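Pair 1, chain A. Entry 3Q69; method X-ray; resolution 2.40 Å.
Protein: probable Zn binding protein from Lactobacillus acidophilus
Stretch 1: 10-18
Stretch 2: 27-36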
# COMPACT_ATOMS: atom_id res chain seq x y z
N VAL A 10 0.72 -6.39 -4.72
CA VAL A 10 -0.11 -5.97 -3.60
C VAL A 10 0.70 -5.04 -2.71
O VAL A 10 1.77 -5.41 -2.27
CB VAL A 10 -0.56 -7.19 -2.76
CG1 VAL A 10 -1.54 -6.76 -1.69
CG2 VAL A 10 -1.18 -8.26 -3.67
N VAL A 11 0.18 -3.84 -2.46
CA VAL A 11 0.85 -2.89 -1.60
C VAL A 11 0.01 -2.67 -0.36
O VAL A 11 -1.18 -2.39 -0.46
CB VAL A 11 1.04 -1.54 -2.28
CG1 VAL A 11 1.90 -0.65 -1.39
CG2 VAL A 11 1.69 -1.72 -3.65
N THR A 12 0.61 -2.80 0.81
CA THR A 12 -0.16 -2.62 2.01
C THR A 12 0.34 -1.47 2.86
O THR A 12 1.50 -1.10 2.81
CB THR A 12 -0.13 -3.92 2.85
OG1 THR A 12 1.12 -4.00 3.54
CG2 THR A 12 -0.26 -5.13 1.94
N GLN A 13 -0.56 -0.91 3.64
CA GLN A 13 -0.26 0.19 4.54
C GLN A 13 -0.51 -0.30 5.97
O GLN A 13 -1.61 -0.72 6.29
CB GLN A 13 -1.15 1.39 4.25
CG GLN A 13 -0.91 2.56 5.18
CD GLN A 13 -1.94 3.64 5.04
OE1 GLN A 13 -3.13 3.42 5.25
NE2 GLN A 13 -1.50 4.83 4.69
N THR A 14 0.53 -0.25 6.80
CA THR A 14 0.42 -0.68 8.19
C THR A 14 0.69 0.48 9.12
O THR A 14 1.79 1.02 9.16
CB THR A 14 1.41 -1.82 8.51
OG1 THR A 14 1.13 -2.95 7.69
CG2 THR A 14 1.31 -2.21 9.97
N ILE A 15 -0.33 0.86 9.88
CA ILE A 15 -0.24 1.96 10.83
C ILE A 15 -0.21 1.45 12.27
O ILE A 15 -1.14 0.77 12.72
CB ILE A 15 -1.43 2.93 10.66
CG1 ILE A 15 -1.50 3.42 9.22
CG2 ILE A 15 -1.28 4.11 11.61
CD1 ILE A 15 -0.31 4.23 8.80
N HIS A 16 0.85 1.80 13.00
CA HIS A 16 1.00 1.39 14.39
C HIS A 16 0.56 2.52 15.30
O HIS A 16 0.74 3.71 14.98
CB HIS A 16 2.46 1.03 14.68
CG HIS A 16 2.96 -0.16 13.92
ND1 HIS A 16 2.42 -1.42 14.07
CD2 HIS A 16 3.95 -0.28 13.01
CE1 HIS A 16 3.07 -2.27 13.28
NE2 HIS A 16 4.00 -1.60 12.63
N TYR A 17 -0.03 2.15 16.44
CA TYR A 17 -0.49 3.13 17.41
C TYR A 17 0.12 2.79 18.76
O TYR A 17 -0.18 1.76 19.34
CB TYR A 17 -2.02 3.11 17.49
CG TYR A 17 -2.69 3.44 16.17
CD1 TYR A 17 -2.71 4.74 15.69
CD2 TYR A 17 -3.26 2.44 15.38
CE1 TYR A 17 -3.28 5.04 14.46
CE2 TYR A 17 -3.83 2.73 14.14
CZ TYR A 17 -3.84 4.04 13.69
OH TYR A 17 -4.40 4.35 12.48
N ARG A 18 1.00 3.66 19.24
CA ARG A 18 1.67 3.45 20.51
C ARG A 18 1.73 4.72 21.36
O ARG A 18 1.52 5.84 20.87
CB ARG A 18 3.09 2.95 20.26
CG ARG A 18 3.15 1.58 19.62
CD ARG A 18 4.57 1.06 19.57
NE ARG A 18 4.62 -0.38 19.34
CZ ARG A 18 5.73 -1.11 19.41
NH1 ARG A 18 6.89 -0.53 19.70
NH2 ARG A 18 5.67 -2.42 19.21
N ASP A 27 -4.95 -1.35 18.27
CA ASP A 27 -4.59 -2.34 17.25
C ASP A 27 -4.12 -1.67 15.96
O ASP A 27 -4.62 -0.61 15.58
CB ASP A 27 -5.77 -3.27 16.91
CG ASP A 27 -6.16 -4.18 18.06
OD1 ASP A 27 -5.27 -4.75 18.73
OD2 ASP A 27 -7.38 -4.33 18.28
N ASP A 28 -3.19 -2.31 15.28
CA ASP A 28 -2.66 -1.78 14.04
C ASP A 28 -3.77 -1.69 12.99
O ASP A 28 -4.73 -2.47 13.02
CB ASP A 28 -1.53 -2.66 13.51
CG ASP A 28 -0.33 -2.70 14.44
OD1 ASP A 28 -0.13 -1.73 15.21
OD2 ASP A 28 0.43 -3.70 14.38
N HIS A 29 -3.63 -0.74 12.07
CA HIS A 29 -4.60 -0.58 11.00
C HIS A 29 -3.92 -1.01 9.71
O HIS A 29 -2.95 -0.40 9.29
CB HIS A 29 -5.04 0.86 10.88
CG HIS A 29 -6.17 1.06 9.92
ND1 HIS A 29 -6.05 0.79 8.57
CD2 HIS A 29 -7.43 1.52 10.11
CE1 HIS A 29 -7.20 1.07 7.97
NE2 HIS A 29 -8.05 1.51 8.88
N VAL A 30 -4.41 -2.09 9.11
CA VAL A 30 -3.83 -2.59 7.87
C VAL A 30 -4.82 -2.56 6.73
O VAL A 30 -5.96 -2.96 6.90
CB VAL A 30 -3.31 -4.03 8.06
CG1 VAL A 30 -2.56 -4.48 6.84
CG2 VAL A 30 -2.40 -4.09 9.31
N VAL A 31 -4.37 -2.05 5.59
CA VAL A 31 -5.17 -1.98 4.37
C VAL A 31 -4.27 -2.34 3.20
O VAL A 31 -3.04 -2.23 3.26
CB VAL A 31 -5.79 -0.58 4.12
CG1 VAL A 31 -6.90 -0.34 5.11
CG2 VAL A 31 -4.73 0.50 4.23
N SER A 32 -4.90 -2.71 2.10
CA SER A 32 -4.13 -3.14 0.97
C SER A 32 -4.64 -2.61 -0.35
O SER A 32 -5.82 -2.30 -0.49
CB SER A 32 -4.11 -4.67 0.94
OG SER A 32 -3.65 -5.15 -0.30
N LEU A 33 -3.75 -2.52 -1.32
CA LEU A 33 -4.10 -2.06 -2.65
C LEU A 33 -3.57 -3.13 -3.59
O LEU A 33 -2.38 -3.48 -3.57
CB LEU A 33 -3.46 -0.69 -2.93
CG LEU A 33 -4.00 0.46 -2.08
CD1 LEU A 33 -3.29 1.75 -2.40
CD2 LEU A 33 -5.48 0.58 -2.30
N ILE A 34 -4.46 -3.66 -4.41
CA ILE A 34 -4.10 -4.72 -5.34
C ILE A 34 -4.05 -4.20 -6.78
O ILE A 34 -5.01 -3.64 -7.29
CB ILE A 34 -5.10 -5.87 -5.21
CG1 ILE A 34 -5.22 -6.22 -3.72
CG2 ILE A 34 -4.66 -7.10 -6.03
CD1 ILE A 34 -6.30 -7.27 -3.37
N PHE A 35 -2.89 -4.38 -7.41
CA PHE A 35 -2.64 -3.93 -8.78
C PHE A 35 -2.43 -5.13 -9.69
O PHE A 35 -1.56 -5.98 -9.44
CB PHE A 35 -1.37 -3.08 -8.81
CG PHE A 35 -1.42 -1.85 -7.96
CD1 PHE A 35 -1.58 -0.60 -8.53
CD2 PHE A 35 -1.30 -1.95 -6.58
CE1 PHE A 35 -1.62 0.57 -7.74
CE2 PHE A 35 -1.34 -0.81 -5.77
CZ PHE A 35 -1.50 0.45 -6.35
N THR A 36 -3.20 -5.21 -10.77
CA THR A 36 -3.08 -6.32 -11.68
C THR A 36 -2.96 -5.86 -13.11
O THR A 36 -3.84 -5.16 -13.62
CB THR A 36 -4.29 -7.29 -11.58
OG1 THR A 36 -4.30 -7.92 -10.30
CG2 THR A 36 -4.19 -8.41 -12.65

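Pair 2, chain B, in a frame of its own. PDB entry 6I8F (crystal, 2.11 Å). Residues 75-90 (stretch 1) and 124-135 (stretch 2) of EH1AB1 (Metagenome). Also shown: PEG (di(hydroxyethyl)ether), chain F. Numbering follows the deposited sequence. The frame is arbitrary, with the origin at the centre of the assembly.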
# COMPACT_ATOMS: atom_id res chain seq x y z
N PRO B 75 1.58 34.16 1.74
CA PRO B 75 1.97 35.13 0.72
C PRO B 75 1.08 36.39 0.69
O PRO B 75 1.58 37.47 0.50
CB PRO B 75 1.83 34.38 -0.61
CG PRO B 75 1.84 32.91 -0.23
CD PRO B 75 1.26 32.84 1.16
N ALA B 76 -0.23 36.22 0.87
CA ALA B 76 -1.16 37.31 0.69
C ALA B 76 -2.24 37.35 1.79
O ALA B 76 -3.22 38.07 1.65
CB ALA B 76 -1.80 37.18 -0.67
N SER B 77 -2.05 36.59 2.88
CA SER B 77 -3.05 36.50 3.95
C SER B 77 -2.49 35.66 5.09
O SER B 77 -1.41 35.09 5.01
CB SER B 77 -4.36 35.92 3.46
OG SER B 77 -4.29 34.50 3.33
N GLU B 78 -3.27 35.58 6.17
CA GLU B 78 -3.04 34.61 7.21
C GLU B 78 -3.40 33.23 6.64
O GLU B 78 -4.34 33.09 5.86
CB GLU B 78 -3.87 34.95 8.45
CG GLU B 78 -3.39 34.23 9.69
CD GLU B 78 -4.39 34.17 10.83
OE1 GLU B 78 -5.56 34.53 10.61
OE2 GLU B 78 -3.99 33.75 11.93
N ILE B 79 -2.59 32.22 6.99
CA ILE B 79 -2.96 30.83 6.78
C ILE B 79 -3.11 30.19 8.16
O ILE B 79 -2.19 30.23 8.95
CB ILE B 79 -1.93 30.09 5.91
CG1 ILE B 79 -1.79 30.75 4.54
CG2 ILE B 79 -2.31 28.62 5.80
CD1 ILE B 79 -0.53 30.35 3.81
N ARG B 80 -4.28 29.62 8.41
CA ARG B 80 -4.59 28.97 9.65
C ARG B 80 -4.27 27.48 9.52
O ARG B 80 -4.37 26.89 8.44
CB ARG B 80 -6.06 29.23 10.00
CG ARG B 80 -6.34 30.68 10.39
CD ARG B 80 -7.82 30.94 10.55
NE ARG B 80 -8.55 30.68 9.31
CZ ARG B 80 -9.87 30.69 9.19
NH1 ARG B 80 -10.64 30.96 10.23
NH2 ARG B 80 -10.42 30.42 8.02
N PHE B 81 -3.90 26.88 10.65
CA PHE B 81 -3.62 25.45 10.70
C PHE B 81 -4.25 24.87 11.97
O PHE B 81 -4.55 25.59 12.93
CB PHE B 81 -2.12 25.21 10.66
CG PHE B 81 -1.37 25.86 11.80
CD1 PHE B 81 -1.32 25.24 13.04
CD2 PHE B 81 -0.76 27.09 11.63
CE1 PHE B 81 -0.66 25.85 14.10
CE2 PHE B 81 -0.08 27.69 12.69
CZ PHE B 81 -0.04 27.07 13.92
N ARG B 82 -4.42 23.54 11.95
CA ARG B 82 -4.78 22.81 13.14
C ARG B 82 -3.86 21.59 13.25
O ARG B 82 -3.72 20.82 12.30
CB ARG B 82 -6.26 22.45 13.10
CG ARG B 82 -6.70 21.57 14.25
CD ARG B 82 -8.20 21.39 14.27
NE ARG B 82 -8.90 22.66 14.44
CZ ARG B 82 -10.18 22.84 14.15
NH1 ARG B 82 -10.94 21.80 13.82
NH2 ARG B 82 -10.69 24.05 14.16
N ARG B 83 -3.18 21.47 14.39
CA ARG B 83 -2.25 20.37 14.64
C ARG B 83 -2.96 19.33 15.50
O ARG B 83 -3.66 19.67 16.46
CB ARG B 83 -0.99 20.83 15.38
CG ARG B 83 -0.34 22.07 14.79
CD ARG B 83 1.10 22.21 15.21
NE ARG B 83 1.23 22.61 16.59
CZ ARG B 83 2.21 22.23 17.41
NH1 ARG B 83 2.93 21.15 17.14
NH2 ARG B 83 2.44 22.93 18.50
N TYR B 84 -2.77 18.06 15.12
CA TYR B 84 -3.30 16.94 15.84
C TYR B 84 -2.15 16.05 16.32
O TYR B 84 -1.36 15.56 15.50
CB TYR B 84 -4.22 16.13 14.93
CG TYR B 84 -5.33 16.89 14.26
CD1 TYR B 84 -5.13 17.54 13.05
CD2 TYR B 84 -6.61 16.89 14.78
CE1 TYR B 84 -6.17 18.20 12.40
CE2 TYR B 84 -7.66 17.54 14.15
CZ TYR B 84 -7.44 18.19 12.95
OH TYR B 84 -8.48 18.82 12.33
N ARG B 85 -2.05 15.87 17.63
CA ARG B 85 -1.05 15.01 18.23
C ARG B 85 -1.68 13.65 18.45
O ARG B 85 -2.74 13.56 19.08
CB ARG B 85 -0.54 15.64 19.53
CG ARG B 85 0.55 14.84 20.23
CD ARG B 85 1.30 15.66 21.25
NE ARG B 85 2.46 14.92 21.68
CZ ARG B 85 3.68 15.00 21.15
NH1 ARG B 85 4.03 16.00 20.37
NH2 ARG B 85 4.55 14.05 21.45
N PRO B 86 -1.07 12.55 17.94
CA PRO B 86 -1.65 11.21 18.08
C PRO B 86 -1.72 10.76 19.55
O PRO B 86 -0.82 11.04 20.34
CB PRO B 86 -0.70 10.29 17.30
CG PRO B 86 0.59 11.08 17.14
CD PRO B 86 0.23 12.54 17.25
N LEU B 87 -2.80 10.06 19.91
CA LEU B 87 -2.90 9.37 21.19
C LEU B 87 -1.66 8.51 21.42
O LEU B 87 -1.25 7.77 20.53
CB LEU B 87 -4.12 8.46 21.20
CG LEU B 87 -5.45 9.11 21.54
CD1 LEU B 87 -6.52 8.03 21.62
CD2 LEU B 87 -5.36 9.88 22.85
N GLY B 88 -1.07 8.64 22.62
CA GLY B 88 -0.09 7.70 23.14
C GLY B 88 1.35 8.07 22.79
O GLY B 88 2.26 7.47 23.36
N GLU B 89 1.56 9.01 21.86
CA GLU B 89 2.91 9.40 21.44
C GLU B 89 3.43 10.51 22.36
O GLU B 89 2.78 11.55 22.51
CB GLU B 89 2.94 9.84 19.97
CG GLU B 89 2.73 8.69 18.99
CD GLU B 89 3.79 7.59 19.05
OE1 GLU B 89 4.97 7.90 18.79
OE2 GLU B 89 3.42 6.42 19.36
N ALA B 90 4.60 10.28 22.96
CA ALA B 90 5.22 11.19 23.93
C ALA B 90 6.47 11.88 23.37
O ALA B 90 7.04 12.73 24.05
CB ALA B 90 5.56 10.44 25.19
N SER B 124 -1.53 6.54 12.27
CA SER B 124 -0.19 6.67 11.74
C SER B 124 0.86 6.84 12.85
O SER B 124 2.02 6.55 12.61
CB SER B 124 -0.11 7.81 10.77
OG SER B 124 -0.20 9.04 11.46
N ARG B 125 0.44 7.33 14.02
CA ARG B 125 1.34 7.78 15.09
C ARG B 125 2.17 8.97 14.61
O ARG B 125 3.25 9.24 15.14
CB ARG B 125 2.26 6.65 15.57
CG ARG B 125 1.55 5.37 15.98
CD ARG B 125 2.54 4.39 16.59
NE ARG B 125 1.98 3.07 16.86
CZ ARG B 125 2.67 1.98 17.20
NH1 ARG B 125 3.96 1.87 16.95
NH2 ARG B 125 2.03 0.99 17.80
N CYS B 126 1.65 9.68 13.60
CA CYS B 126 2.25 10.89 13.07
C CYS B 126 1.40 12.09 13.47
O CYS B 126 0.18 11.99 13.51
CB CYS B 126 2.36 10.84 11.55
SG CYS B 126 3.49 9.57 10.93
N GLN B 127 2.05 13.22 13.77
CA GLN B 127 1.36 14.50 13.85
C GLN B 127 0.69 14.78 12.50
O GLN B 127 1.29 14.49 11.47
CB GLN B 127 2.36 15.62 14.18
CG GLN B 127 1.71 17.00 14.19
CD GLN B 127 2.58 18.08 14.77
OE1 GLN B 127 2.11 18.90 15.55
NE2 GLN B 127 3.84 18.13 14.36
N VAL B 128 -0.54 15.31 12.50
CA VAL B 128 -1.17 15.87 11.29
C VAL B 128 -1.37 17.38 11.50
O VAL B 128 -1.75 17.86 12.59
CB VAL B 128 -2.49 15.17 10.94
CG1 VAL B 128 -3.15 15.76 9.70
CG2 VAL B 128 -2.28 13.67 10.75
N ILE B 129 -1.06 18.15 10.45
CA ILE B 129 -1.30 19.59 10.43
C ILE B 129 -2.15 19.90 9.21
O ILE B 129 -1.63 19.86 8.10
CB ILE B 129 0.01 20.39 10.42
CG1 ILE B 129 0.91 20.02 11.61
CG2 ILE B 129 -0.30 21.88 10.41
CD1 ILE B 129 2.27 20.68 11.58
N SER B 130 -3.43 20.20 9.46
CA SER B 130 -4.41 20.51 8.43
C SER B 130 -4.37 22.01 8.10
O SER B 130 -4.30 22.86 9.00
CB SER B 130 -5.78 20.09 8.89
OG SER B 130 -6.74 20.31 7.87
N ILE B 131 -4.40 22.34 6.80
CA ILE B 131 -4.13 23.69 6.34
C ILE B 131 -5.41 24.31 5.79
O ILE B 131 -6.12 23.70 4.98
CB ILE B 131 -3.00 23.73 5.29
CG1 ILE B 131 -1.69 23.11 5.80
CG2 ILE B 131 -2.80 25.15 4.79
CD1 ILE B 131 -1.12 23.77 7.02
N ASP B 132 -5.66 25.55 6.22
CA ASP B 132 -6.78 26.36 5.77
C ASP B 132 -6.27 27.34 4.71
O ASP B 132 -5.90 28.46 5.01
CB ASP B 132 -7.41 27.06 6.97
CG ASP B 132 -8.88 27.43 6.79
OD1 ASP B 132 -9.45 27.13 5.71
OD2 ASP B 132 -9.44 28.00 7.74
N TYR B 133 -6.20 26.86 3.47
CA TYR B 133 -5.71 27.65 2.35
C TYR B 133 -6.87 28.48 1.76
O TYR B 133 -8.05 28.09 1.86
CB TYR B 133 -5.08 26.72 1.32
CG TYR B 133 -5.97 25.62 0.81
CD1 TYR B 133 -5.94 24.34 1.36
CD2 TYR B 133 -6.83 25.84 -0.25
CE1 TYR B 133 -6.75 23.33 0.89
CE2 TYR B 133 -7.65 24.84 -0.73
CZ TYR B 133 -7.61 23.58 -0.17
OH TYR B 133 -8.42 22.59 -0.66
N ARG B 134 -6.52 29.62 1.15
CA ARG B 134 -7.50 30.49 0.46
C ARG B 134 -8.23 29.70 -0.63
O ARG B 134 -7.61 28.87 -1.29
CB ARG B 134 -6.83 31.68 -0.21
CG ARG B 134 -6.41 32.76 0.78
CD ARG B 134 -5.65 33.88 0.11
NE ARG B 134 -4.38 33.42 -0.42
CZ ARG B 134 -3.73 33.99 -1.42
NH1 ARG B 134 -4.25 35.06 -2.01
NH2 ARG B 134 -2.58 33.48 -1.82
N LEU B 135 -9.52 30.01 -0.80
CA LEU B 135 -10.41 29.32 -1.73
C LEU B 135 -10.92 30.29 -2.81
O LEU B 135 -11.02 31.51 -2.60
CB LEU B 135 -11.57 28.73 -0.93
CG LEU B 135 -11.20 27.72 0.17
CD1 LEU B 135 -12.39 27.44 1.08
CD2 LEU B 135 -10.70 26.42 -0.44
C1 PEG F . -7.78 31.76 6.15
O1 PEG F . -6.94 30.62 6.44
C2 PEG F . -8.03 31.89 4.65
O2 PEG F . -8.65 30.69 4.19
C3 PEG F . -10.08 30.77 4.18
C4 PEG F . -10.68 29.42 3.77
O4 PEG F . -11.41 28.76 4.83
O HOH W 1 -8.81 19.15 9.26
O HOH W 2 5.46 8.27 16.30

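An antiparallel strand pair fixes its backbone by a repeating ladder of hydrogen bonds and leaves the side chains free to vary, and two interfaces from different proteins make the point. In pair 1 the strands run at 162° to each other, in pair 2 at 161°, and 14 central residues superpose with an RMSD of 0.5 Å. Val A11, Gln A13 and Ile A15 fall on Arg B80, Arg B82 and Tyr B84; across from them, Leu A33, Val A31 and His A29 fall on Asp B132, Ser B130 and Val B128.

The central rung shows how closely the ladders agree. Gln A13 N donates to Val A31 O at 2.8 Å, and Val A31 N returns a bond to Gln A13 O at 3.1 Å; in pair 2, Arg B82 N reaches Ser B130 O at 3.0 Å and Ser B130 N reaches Arg B82 O at 2.9 Å. None of these bonds uses a side-chain atom, so the change of residues leaves the pattern intact.

The side chains then diverge. At Val A11 the contact is apolar: Val A11 CG2 packs against Phe A35 CE2 at 3.8 Å, with Leu A33 directly across the ladder. The matched positions in pair 2 carry opposite charges, and Arg B80 NH2 forms a salt bridge with Asp B132 OD2 at 2.6 Å, the carboxylate oxygen lying over one face of the guanidinium. A di(hydroxyethyl)ether molecule, probably from the crystallisation liquor, also binds here: its O4 donates to Asp B132 OD1 at 2.7 Å. Farther along this face, Ile A15 CB lies 4.2 Å from His A29 CB, whereas Tyr B84 CD1 lies 4.1 Å from Val B128 CB, and a water oxygen (HOH W 1 O) lies 3.1 Å from Tyr B84 OH and 2.8 Å from Ser B130 OG, bridging the two.

On the other face, one rung shows the reverse. Thr A12 CG2 lies 4.0 Å from Ser A32 CB, a small contact between short side chains. Their counterparts, Phe B81 and Ile B131, are larger and apolar, and Phe B81 CB meets Ile B131 CD1 at 4.0 Å.

Polar links also shift along the strand. In pair 1, His A16 ND1 donates to Asp A28 OD1 at 2.8 Å, with the carboxylate oxygen at the ring edge. Gln B127 occupies the position of Asp A28, but its partner across the pair is Arg B83, the counterpart of Thr A14: Arg B83 NH1 donates to Gln B127 OE1 at 2.9 Å. The backbone sets the stations; the side chains decide which of them are joined.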